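PDB 4N03: ABC-type branched-chain amino acid transport systems periplasmic component-like protein from Thermomonospora curvata, which probably binds fatty acids as the substrate-binding component of an ABC transporter and here holds palmitic acid between its two lobes. Local coordinates for residues Glu221-Ile226 / Met247-Leu252; Ser91-Leu96 / Gln117-Asp122; Tyr140-Gly145 / Lys364-Lys369; Gly44-Leu49 / Ala230-Ala235. All blocks are in the same frame, centred on the assembly; numbering follows the deposited sequence. Where two conformers were deposited one is given.

Overall arrangement
Contacts 1 and 2 lie about 41 Å apart, centre to centre, on opposite sides of the chain's centre, each within one lobe. Contact 1 is buried and depends on parallel-strand backbone bonds, while contact 2 joins two helices, is partly exposed and turns on one tyrosine-aspartate bond. Contacts 3 and 4 are buried as well and pair segments distant in sequence: contact 3 joins two loops largely through backbone and a water, and contact 4 sets an aromatic ring between the palmitic acid and the start of a helix. Contacts 1 and 4 belong to the same beta-alpha-beta unit: contact 1 pairs its strands, contact 4 uses the start of its helix. Contacts 2 and 3 touch, I119 packing on I141.

Contact 1 (Glu221-Ile226 / Met247-Leu252); sequences EKVDAI and MKQPIL
The side-chain amide of Q249 donates from NE2 to V223 O at 2.8 Å, with the oxygen 3° out of the amide plane and NE2 tilted 29° from the carbonyl plane. This bond lies ahead of the parallel strands of a beta-alpha-beta unit, made of strand 225-229, helix 232-244 and strand 251-253. Glutamine suits the place: its chain bends at chi2 (90°), bringing CD round to V223, and its flat end supplies an N-H where strand pairing has yet to begin. D224 has its strongest polar partner outside the contact: OD2 accepts from the backbone N of K170. P250 contributes a compact ring, CD lying 3.4 Å from D224 O and CG 4.0 Å from A225 CB, while its carbonyl O accepts from I226 N at 2.9 Å. I226 and I251 form the bridge, I226 CB meeting I251 CG1 at 4.0 Å on a face where both touch L238 of helix 232-244; branched, apolar chains fill it well. Selenomethionine M247 crosses I226 at about a right angle, CE meeting CD1 at 4.2 Å. The pairing continues at I226 O, which accepts from L252 N at 2.9 Å and has I251 CA 3.2 Å away in a CA-H...O contact.

Contact 2 (Ser91-Leu96 / Gln117-Asp122); sequences SIYTEL and QRIESD
The ring of Y93 and the carboxylate of D122 lie nearly coplanar, 7° apart, with D122 OD2 at the ring edge. R118 and I119 approach the ring obliquely from the same side of its plane: R118 CB comes within 3.6 Å of Y93 CE1, and I119 CG1 within 3.8 Å of Y93 CE2. With CG anti to the backbone N (chi1 -178°), the Y93 ring is directed at helix 109-122. It meets D122 tip to tip, OH donating to the anti lone pair of OD2 at 2.7 Å. Tyrosine suits the spacing, the axes of the two short helical segments approaching to 11.7 Å: its ring takes R118 CB and CD and I119 CG1 while its hydroxyl reaches D122. OD2 also accepts from N97 ND2, so two donors grip one oxygen and would be expected to stabilise its negative charge. On the exposed side, T94 CG2 lies 4.2 Å from R118 NE, while S91 O accepts from both T94 OG1 and E95 N, from the same face of its plane. The two segments run almost parallel, 16° apart. Around them, I92 and L96 rest on strand 74-81, and Y93 and I119 also touch V115 and V112 of helix 109-122.

Contact 3 (Tyr140-Gly145 / Lys364-Lys369); sequences YIQVTG and KPATRK
The methyl CG2 of T367 lies against the carbonyl group of G145, 3.5 Å from its C. Threonine does two jobs here: while CG2 packs, OG1, anti to the backbone N (chi1 178°), accepts from K369 N at 3.2 Å and closes an ST turn. G145 adopts a positive phi (60°), a conformation that a residue without CB takes up easily. Its O takes both a water and a weak hydrogen bond of 3.3 Å from T367 N. Beside it, A366 turns its small CB toward the carbonyls, 3.8 Å from V143 O. The water joins the loops, donating to V143 O at 2.9 Å and to G145 O at 2.8 Å, and accepting from A366 N at 2.8 Å. It thus serves three buried backbone groups at once. Q142 suits its position because its amide offers both a donor and an acceptor: bent at chi2, it donates from NE2 to V143 O at 2.9 Å, from above the carbonyl plane, while OE1 accepts from H343 NE2. T144, two residues on from Q142, touches the palmitic acid. Segment 140-145 leads from strand 126-129 of the four-stranded sheet toward helix 148-161. The loop segment 364-369 leads into strand 370-375 of the seven-stranded sheet. This is consistent with two neighbouring inter-lobe crossovers, as in the hinge of leucine-binding-type periplasmic proteins.

Contact 4 (Gly44-Leu49 / Ala230-Ala235); sequences GVYAPL and AGPQQA. With PLM (palmitic acid), chain B.
Y46 presents one ring face to the palmitic acid, whose C4 sits 3.6 Å above the plane over the ring centre, while P232 crosses the tyrosine at about a right angle. The setting is the ligand cleft of a periplasmic binding protein, where the starts of helices 47-66 and 232-244 come together from the two lobes. Y46 CG lies anti to the carbonyl carbon (chi1 -70°), and the ring has the palmitic acid on one side and P232 CD on the other, 3.8 Å from CE1. Tyrosine fits because its flat face suits an alkyl chain and its hydroxyl reaches polar groups: OH hydrogen-bonds with S256 OG and lies 3.0 Å from A230 O, near the ring plane. L49 continues the apolar lining, touching the palmitic acid and meeting P232 CG through CD1 at 4.1 Å. Proline suits a helix's first turn, where it needs no N-H. G231, the N-cap residue, brings its CA close to the ring obliquely, on the side away from the lipid, where a CB would clash with V45 CG2. V45 and Q234 cross at about a right angle, V45 CG2 lying 3.6 Å from Q234 OE1. The Q234 chain bends at chi2, turning CD back toward the helix start, and OE1 accepts from G231 N at 3.0 Å. A water donates to V45 O at 2.7 Å and accepts from Q233 N at 2.9 Å.

Contact 1 (Glu221-Ile226 / Met247-Leu252)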
# COMPACT_ATOMS: atom_id res chain seq x y z
N GLU A 221 -17.27 -25.30 3.73
CA GLU A 221 -17.69 -24.87 2.42
C GLU A 221 -16.97 -25.53 1.26
O GLU A 221 -17.36 -25.32 0.07
CB GLU A 221 -17.60 -23.38 2.32
CG GLU A 221 -18.70 -22.65 3.00
CD GLU A 221 -20.01 -22.64 2.21
OE1 GLU A 221 -20.06 -22.59 0.96
OE2 GLU A 221 -21.02 -22.61 2.87
N LYS A 222 -15.93 -26.29 1.54
CA LYS A 222 -15.19 -27.00 0.52
C LYS A 222 -14.68 -26.04 -0.55
O LYS A 222 -14.80 -26.25 -1.75
CB LYS A 222 -16.02 -28.13 -0.07
CG LYS A 222 -16.49 -29.15 0.97
CD LYS A 222 -17.29 -30.28 0.31
CE LYS A 222 -17.65 -31.36 1.32
NZ LYS A 222 -18.18 -32.61 0.69
N VAL A 223 -14.07 -24.94 -0.12
CA VAL A 223 -13.54 -23.99 -1.09
C VAL A 223 -12.36 -24.60 -1.85
O VAL A 223 -11.70 -25.53 -1.38
CB VAL A 223 -13.13 -22.66 -0.42
CG1 VAL A 223 -14.29 -22.04 0.32
CG2 VAL A 223 -11.91 -22.82 0.49
N ASP A 224 -12.06 -24.06 -3.01
CA ASP A 224 -10.95 -24.46 -3.83
C ASP A 224 -9.75 -23.54 -3.74
O ASP A 224 -8.66 -23.94 -4.12
CB ASP A 224 -11.42 -24.57 -5.26
CG ASP A 224 -12.56 -25.57 -5.37
OD1 ASP A 224 -12.27 -26.78 -5.21
OD2 ASP A 224 -13.73 -25.17 -5.61
N ALA A 225 -9.96 -22.33 -3.26
CA ALA A 225 -8.89 -21.38 -3.06
C ALA A 225 -9.32 -20.47 -1.97
O ALA A 225 -10.51 -20.24 -1.75
CB ALA A 225 -8.60 -20.58 -4.35
N ILE A 226 -8.34 -19.95 -1.22
CA ILE A 226 -8.57 -19.08 -0.07
C ILE A 226 -7.97 -17.74 -0.38
O ILE A 226 -6.77 -17.67 -0.67
CB ILE A 226 -7.91 -19.67 1.20
CG1 ILE A 226 -8.50 -21.05 1.53
CG2 ILE A 226 -8.06 -18.71 2.37
CD1 ILE A 226 -7.71 -21.82 2.58
N MSE A 247 -5.33 -28.86 4.69
CA MSE A 247 -5.93 -28.15 3.54
C MSE A 247 -4.83 -27.88 2.56
O MSE A 247 -3.71 -27.44 2.93
CB MSE A 247 -6.57 -26.85 4.00
CG MSE A 247 -7.73 -27.21 4.91
SE MSE A 247 -8.69 -25.63 5.50
CE MSE A 247 -9.73 -25.20 3.92
N LYS A 248 -5.12 -28.10 1.29
CA LYS A 248 -4.13 -27.92 0.24
C LYS A 248 -4.45 -26.79 -0.74
O LYS A 248 -3.69 -26.54 -1.65
CB LYS A 248 -3.90 -29.21 -0.54
CG LYS A 248 -3.49 -30.40 0.32
CD LYS A 248 -2.19 -30.16 1.09
CE LYS A 248 -1.79 -31.31 2.03
NZ LYS A 248 -0.55 -30.88 2.70
N GLN A 249 -5.52 -26.07 -0.48
CA GLN A 249 -5.92 -24.98 -1.37
C GLN A 249 -4.87 -23.90 -1.41
O GLN A 249 -4.30 -23.55 -0.36
CB GLN A 249 -7.22 -24.37 -0.87
CG GLN A 249 -8.46 -25.27 -0.90
CD GLN A 249 -8.69 -26.09 0.34
OE1 GLN A 249 -7.75 -26.41 1.07
NE2 GLN A 249 -9.94 -26.41 0.63
N PRO A 250 -4.64 -23.29 -2.55
CA PRO A 250 -3.76 -22.12 -2.54
C PRO A 250 -4.38 -20.97 -1.76
O PRO A 250 -5.62 -20.82 -1.72
CB PRO A 250 -3.67 -21.78 -4.03
CG PRO A 250 -4.98 -22.18 -4.57
CD PRO A 250 -5.28 -23.48 -3.85
N ILE A 251 -3.51 -20.14 -1.18
CA ILE A 251 -3.87 -18.92 -0.51
C ILE A 251 -3.37 -17.75 -1.30
O ILE A 251 -2.19 -17.72 -1.67
CB ILE A 251 -3.34 -18.87 0.95
CG1 ILE A 251 -3.93 -20.01 1.78
CG2 ILE A 251 -3.66 -17.55 1.58
CD1 ILE A 251 -3.22 -20.28 3.09
N LEU A 252 -4.22 -16.77 -1.57
CA LEU A 252 -3.87 -15.55 -2.27
C LEU A 252 -4.24 -14.37 -1.42
O LEU A 252 -5.41 -14.19 -1.08
CB LEU A 252 -4.63 -15.48 -3.61
CG LEU A 252 -4.42 -14.21 -4.44
CD1 LEU A 252 -2.99 -14.11 -4.92
CD2 LEU A 252 -5.44 -14.15 -5.55

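Contact 2 (Ser91-Leu96 / Gln117-Asp122)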
# COMPACT_ATOMS: atom_id res chain seq x y z
N SER A 91 -8.21 12.52 14.90
CA SER A 91 -7.60 13.34 15.92
C SER A 91 -6.19 13.79 15.49
O SER A 91 -5.83 14.95 15.61
CB SER A 91 -7.54 12.54 17.23
OG SER A 91 -7.01 13.33 18.27
N ILE A 92 -5.39 12.84 14.96
CA ILE A 92 -4.05 13.16 14.47
C ILE A 92 -4.12 14.14 13.32
O ILE A 92 -3.41 15.10 13.29
CB ILE A 92 -3.29 11.90 14.04
CG1 ILE A 92 -2.84 11.16 15.32
CG2 ILE A 92 -2.11 12.23 13.14
CD1 ILE A 92 -2.44 9.72 15.13
N TYR A 93 -5.05 13.91 12.37
CA TYR A 93 -5.18 14.81 11.25
C TYR A 93 -5.41 16.23 11.77
O TYR A 93 -4.80 17.18 11.30
CB TYR A 93 -6.30 14.36 10.31
CG TYR A 93 -6.42 15.25 9.10
CD1 TYR A 93 -7.22 16.38 9.14
CD2 TYR A 93 -5.64 15.05 7.98
CE1 TYR A 93 -7.26 17.26 8.06
CE2 TYR A 93 -5.70 15.91 6.90
CZ TYR A 93 -6.52 17.02 6.94
OH TYR A 93 -6.53 17.87 5.88
N THR A 94 -6.29 16.39 12.73
CA THR A 94 -6.62 17.74 13.18
C THR A 94 -5.45 18.37 13.94
O THR A 94 -5.34 19.60 13.97
CB THR A 94 -7.86 17.76 14.03
OG1 THR A 94 -7.61 17.02 15.19
CG2 THR A 94 -9.02 17.14 13.37
N GLU A 95 -4.56 17.56 14.50
CA GLU A 95 -3.33 18.05 15.15
C GLU A 95 -2.24 18.45 14.17
O GLU A 95 -1.30 19.20 14.52
CB GLU A 95 -2.73 16.97 16.02
CG GLU A 95 -3.50 16.52 17.22
CD GLU A 95 -2.71 15.46 17.97
OE1 GLU A 95 -2.88 14.23 17.71
OE2 GLU A 95 -1.83 15.84 18.78
N LEU A 96 -2.31 17.92 12.96
CA LEU A 96 -1.28 18.19 11.98
C LEU A 96 -1.71 19.20 10.96
O LEU A 96 -0.85 19.82 10.36
CB LEU A 96 -0.94 16.92 11.20
CG LEU A 96 -0.27 15.80 11.95
CD1 LEU A 96 -0.18 14.61 11.01
CD2 LEU A 96 1.09 16.23 12.42
N GLN A 117 -13.07 14.20 3.59
CA GLN A 117 -13.69 15.50 3.43
C GLN A 117 -12.78 16.64 3.89
O GLN A 117 -12.72 17.69 3.25
CB GLN A 117 -15.02 15.58 4.20
CG GLN A 117 -16.18 14.91 3.57
CD GLN A 117 -17.48 15.16 4.32
OE1 GLN A 117 -17.71 14.56 5.33
NE2 GLN A 117 -18.30 16.06 3.82
N ARG A 118 -12.10 16.44 5.00
CA ARG A 118 -11.18 17.46 5.47
C ARG A 118 -9.97 17.65 4.52
O ARG A 118 -9.54 18.77 4.27
CB ARG A 118 -10.65 17.08 6.84
CG ARG A 118 -11.68 17.22 7.95
CD ARG A 118 -11.00 16.81 9.25
NE ARG A 118 -11.92 16.78 10.37
CZ ARG A 118 -12.70 15.75 10.69
NH1 ARG A 118 -12.69 14.63 9.93
NH2 ARG A 118 -13.48 15.83 11.77
N ILE A 119 -9.48 16.55 3.99
CA ILE A 119 -8.38 16.60 3.02
C ILE A 119 -8.77 17.46 1.85
O ILE A 119 -8.02 18.32 1.38
CB ILE A 119 -7.97 15.18 2.59
CG1 ILE A 119 -7.11 14.53 3.67
CG2 ILE A 119 -7.23 15.18 1.27
CD1 ILE A 119 -6.93 13.04 3.46
N GLU A 120 -10.02 17.25 1.39
CA GLU A 120 -10.49 18.01 0.23
C GLU A 120 -10.61 19.51 0.56
O GLU A 120 -10.16 20.38 -0.21
CB GLU A 120 -11.82 17.47 -0.26
CG GLU A 120 -12.26 18.08 -1.58
CD GLU A 120 -11.50 17.46 -2.79
OE1 GLU A 120 -11.14 16.24 -2.73
OE2 GLU A 120 -11.29 18.15 -3.78
N SER A 121 -11.17 19.80 1.73
CA SER A 121 -11.36 21.17 2.15
C SER A 121 -10.05 21.88 2.35
O SER A 121 -9.87 23.04 2.02
CB SER A 121 -12.19 21.21 3.43
OG SER A 121 -12.42 22.54 3.84
N ASP A 122 -9.09 21.15 2.91
CA ASP A 122 -7.76 21.67 3.25
C ASP A 122 -6.81 21.70 2.05
O ASP A 122 -5.74 22.29 2.11
CB ASP A 122 -7.14 20.84 4.37
CG ASP A 122 -7.80 21.06 5.70
OD1 ASP A 122 -8.47 22.11 5.90
OD2 ASP A 122 -7.62 20.20 6.56

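Contact 3 (Tyr140-Gly145 / Lys364-Lys369)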
# COMPACT_ATOMS: atom_id res chain seq x y z
N TYR A 140 -6.59 15.64 -4.45
CA TYR A 140 -5.55 15.78 -3.43
C TYR A 140 -5.01 14.48 -2.91
O TYR A 140 -3.99 14.49 -2.20
CB TYR A 140 -6.06 16.66 -2.30
CG TYR A 140 -6.38 18.01 -2.80
CD1 TYR A 140 -5.38 18.90 -3.08
CD2 TYR A 140 -7.68 18.38 -3.11
CE1 TYR A 140 -5.63 20.14 -3.59
CE2 TYR A 140 -7.93 19.66 -3.68
CZ TYR A 140 -6.86 20.50 -3.92
OH TYR A 140 -7.02 21.77 -4.43
N ILE A 141 -5.63 13.35 -3.24
CA ILE A 141 -5.19 12.04 -2.75
C ILE A 141 -4.61 11.26 -3.89
O ILE A 141 -5.29 11.05 -4.89
CB ILE A 141 -6.31 11.26 -2.08
CG1 ILE A 141 -6.90 12.07 -0.92
CG2 ILE A 141 -5.78 9.92 -1.63
CD1 ILE A 141 -8.13 11.44 -0.28
N GLN A 142 -3.33 10.88 -3.81
CA GLN A 142 -2.77 9.98 -4.81
C GLN A 142 -2.79 8.57 -4.33
O GLN A 142 -1.98 8.18 -3.48
CB GLN A 142 -1.32 10.36 -5.12
CG GLN A 142 -0.68 9.43 -6.14
CD GLN A 142 -1.43 9.55 -7.47
OE1 GLN A 142 -1.49 10.63 -8.04
NE2 GLN A 142 -1.96 8.45 -7.96
N VAL A 143 -3.68 7.76 -4.91
CA VAL A 143 -3.65 6.33 -4.67
C VAL A 143 -2.59 5.77 -5.58
O VAL A 143 -2.63 5.93 -6.78
CB VAL A 143 -5.01 5.68 -4.96
CG1 VAL A 143 -4.90 4.19 -4.67
CG2 VAL A 143 -6.11 6.33 -4.12
N THR A 144 -1.54 5.20 -4.98
CA THR A 144 -0.44 4.68 -5.78
C THR A 144 -0.77 3.29 -6.33
O THR A 144 -1.72 2.67 -5.87
CB THR A 144 0.83 4.61 -4.95
OG1 THR A 144 0.59 3.79 -3.81
CG2 THR A 144 1.27 6.02 -4.49
N GLY A 145 -0.04 2.81 -7.30
CA GLY A 145 -0.19 1.45 -7.75
C GLY A 145 -1.60 1.15 -8.27
O GLY A 145 -2.25 2.01 -8.89
N LYS A 364 -9.40 6.69 -11.86
CA LYS A 364 -9.08 5.30 -12.19
C LYS A 364 -7.70 5.01 -11.58
O LYS A 364 -7.03 5.97 -11.20
CB LYS A 364 -9.06 5.12 -13.72
CG LYS A 364 -8.11 6.05 -14.45
CD LYS A 364 -8.42 6.23 -15.94
CE LYS A 364 -8.06 7.67 -16.39
NZ LYS A 364 -8.19 8.22 -17.78
N PRO A 365 -7.32 3.76 -11.51
CA PRO A 365 -6.03 3.48 -10.84
C PRO A 365 -4.85 4.01 -11.66
O PRO A 365 -4.87 4.06 -12.87
CB PRO A 365 -6.01 1.96 -10.80
CG PRO A 365 -7.48 1.57 -10.81
CD PRO A 365 -8.07 2.53 -11.77
N ALA A 366 -3.78 4.36 -10.93
CA ALA A 366 -2.55 4.87 -11.50
C ALA A 366 -1.82 3.85 -12.38
O ALA A 366 -1.05 4.26 -13.22
CB ALA A 366 -1.66 5.31 -10.38
N THR A 367 -2.07 2.58 -12.16
CA THR A 367 -1.68 1.47 -13.00
C THR A 367 -2.65 0.30 -12.74
O THR A 367 -3.31 0.30 -11.70
CB THR A 367 -0.22 1.06 -12.77
OG1 THR A 367 0.07 -0.05 -13.58
CG2 THR A 367 0.06 0.69 -11.32
N ARG A 368 -2.69 -0.65 -13.63
CA ARG A 368 -3.45 -1.89 -13.44
C ARG A 368 -2.59 -3.13 -13.50
O ARG A 368 -3.10 -4.23 -13.67
CB ARG A 368 -4.66 -2.00 -14.39
CG ARG A 368 -5.62 -0.87 -14.21
CD ARG A 368 -6.92 -1.12 -14.96
NE ARG A 368 -7.71 0.09 -14.96
CZ ARG A 368 -9.04 0.10 -15.21
NH1 ARG A 368 -9.71 -1.02 -15.32
NH2 ARG A 368 -9.62 1.26 -15.24
N LYS A 369 -1.25 -2.96 -13.29
CA LYS A 369 -0.33 -4.08 -13.33
C LYS A 369 -0.05 -4.60 -11.90
O LYS A 369 0.30 -3.83 -11.00
CB LYS A 369 0.95 -3.64 -13.99
CG LYS A 369 0.75 -3.22 -15.42
CD LYS A 369 1.99 -3.03 -16.23
CE LYS A 369 1.63 -2.49 -17.61
NZ LYS A 369 1.12 -1.07 -17.56
O HOH W 1 -4.16 3.95 -8.17

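Contact 4 (Gly44-Leu49 / Ala230-Ala235)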
# COMPACT_ATOMS: atom_id res chain seq x y z
N GLY A 44 -0.31 -1.28 16.00
CA GLY A 44 -1.38 -2.21 15.71
C GLY A 44 -1.00 -3.31 14.77
O GLY A 44 0.18 -3.69 14.67
N VAL A 45 -2.00 -3.81 14.03
CA VAL A 45 -1.78 -4.95 13.16
C VAL A 45 -0.71 -4.70 12.09
O VAL A 45 -0.14 -5.63 11.59
CB VAL A 45 -3.10 -5.45 12.58
CG1 VAL A 45 -3.62 -4.48 11.55
CG2 VAL A 45 -2.94 -6.85 11.93
N TYR A 46 -0.49 -3.44 11.71
CA TYR A 46 0.51 -3.12 10.69
C TYR A 46 1.82 -2.57 11.26
O TYR A 46 2.64 -2.12 10.48
CB TYR A 46 -0.07 -2.21 9.62
CG TYR A 46 -1.07 -2.95 8.79
CD1 TYR A 46 -0.66 -3.96 7.98
CD2 TYR A 46 -2.43 -2.67 8.83
CE1 TYR A 46 -1.54 -4.70 7.21
CE2 TYR A 46 -3.34 -3.39 8.05
CZ TYR A 46 -2.90 -4.40 7.25
OH TYR A 46 -3.75 -5.09 6.44
N ALA A 47 2.02 -2.64 12.56
CA ALA A 47 3.21 -2.07 13.22
C ALA A 47 4.55 -2.24 12.47
O ALA A 47 5.22 -1.26 12.25
CB ALA A 47 3.34 -2.61 14.64
N PRO A 48 4.93 -3.47 12.06
CA PRO A 48 6.30 -3.54 11.50
C PRO A 48 6.35 -2.88 10.11
O PRO A 48 7.39 -2.37 9.70
CB PRO A 48 6.54 -5.04 11.36
CG PRO A 48 5.18 -5.65 11.25
CD PRO A 48 4.33 -4.80 12.19
N LEU A 49 5.23 -2.92 9.38
CA LEU A 49 5.18 -2.33 8.03
C LEU A 49 5.09 -0.83 8.12
O LEU A 49 5.77 -0.14 7.37
CB LEU A 49 4.05 -2.92 7.20
CG LEU A 49 4.31 -4.40 6.84
CD1 LEU A 49 3.02 -5.06 6.43
CD2 LEU A 49 5.33 -4.58 5.74
N ALA A 230 -6.24 -8.96 4.82
CA ALA A 230 -6.03 -8.73 6.26
C ALA A 230 -4.55 -8.38 6.41
O ALA A 230 -3.90 -7.96 5.44
CB ALA A 230 -6.41 -9.97 7.02
N GLY A 231 -4.05 -8.47 7.64
CA GLY A 231 -2.68 -8.14 7.92
C GLY A 231 -1.87 -9.36 8.24
O GLY A 231 -2.30 -10.51 8.14
N PRO A 232 -0.59 -9.14 8.60
CA PRO A 232 0.33 -10.24 8.82
C PRO A 232 -0.13 -11.26 9.86
O PRO A 232 -0.03 -12.45 9.64
CB PRO A 232 1.64 -9.54 9.24
CG PRO A 232 1.58 -8.18 8.59
CD PRO A 232 0.10 -7.83 8.64
N GLN A 233 -0.65 -10.77 10.98
CA GLN A 233 -1.10 -11.67 12.03
C GLN A 233 -2.16 -12.64 11.54
O GLN A 233 -2.12 -13.86 11.82
CB GLN A 233 -1.63 -10.88 13.21
CG GLN A 233 -2.38 -11.69 14.26
CD GLN A 233 -2.98 -10.80 15.33
OE1 GLN A 233 -2.85 -11.09 16.51
NE2 GLN A 233 -3.66 -9.75 14.92
N GLN A 234 -3.14 -12.15 10.78
CA GLN A 234 -4.20 -12.99 10.24
C GLN A 234 -3.64 -13.97 9.23
O GLN A 234 -4.07 -15.12 9.18
CB GLN A 234 -5.35 -12.20 9.65
CG GLN A 234 -6.14 -11.44 10.68
CD GLN A 234 -5.60 -10.08 11.08
OE1 GLN A 234 -4.79 -9.51 10.37
NE2 GLN A 234 -6.08 -9.57 12.20
N ALA A 235 -2.71 -13.52 8.40
CA ALA A 235 -2.11 -14.43 7.41
C ALA A 235 -1.40 -15.58 8.09
O ALA A 235 -1.54 -16.73 7.68
CB ALA A 235 -1.13 -13.68 6.52
C1 PLM B . -5.64 -0.87 4.34
O1 PLM B . -5.78 -0.48 3.15
O2 PLM B . -6.29 -0.44 5.32
C2 PLM B . -4.50 -1.82 4.64
C3 PLM B . -3.18 -0.94 4.78
C4 PLM B . -1.92 -1.78 4.86
C5 PLM B . -0.70 -0.95 5.05
C6 PLM B . 0.67 -1.66 5.06
C7 PLM B . 1.26 -1.68 3.65
C8 PLM B . 2.50 -2.51 3.47
C9 PLM B . 3.26 -2.29 2.18
CA PLM B . 2.83 -3.20 1.00
CB PLM B . 3.48 -2.63 -0.32
CC PLM B . 2.41 -2.42 -1.43
CD PLM B . 2.80 -1.42 -2.50
CE PLM B . 1.78 -1.14 -3.59
CF PLM B . 1.99 0.26 -4.19
CG PLM B . 3.03 0.33 -5.30
O HOH W 2 0.15 -8.24 12.25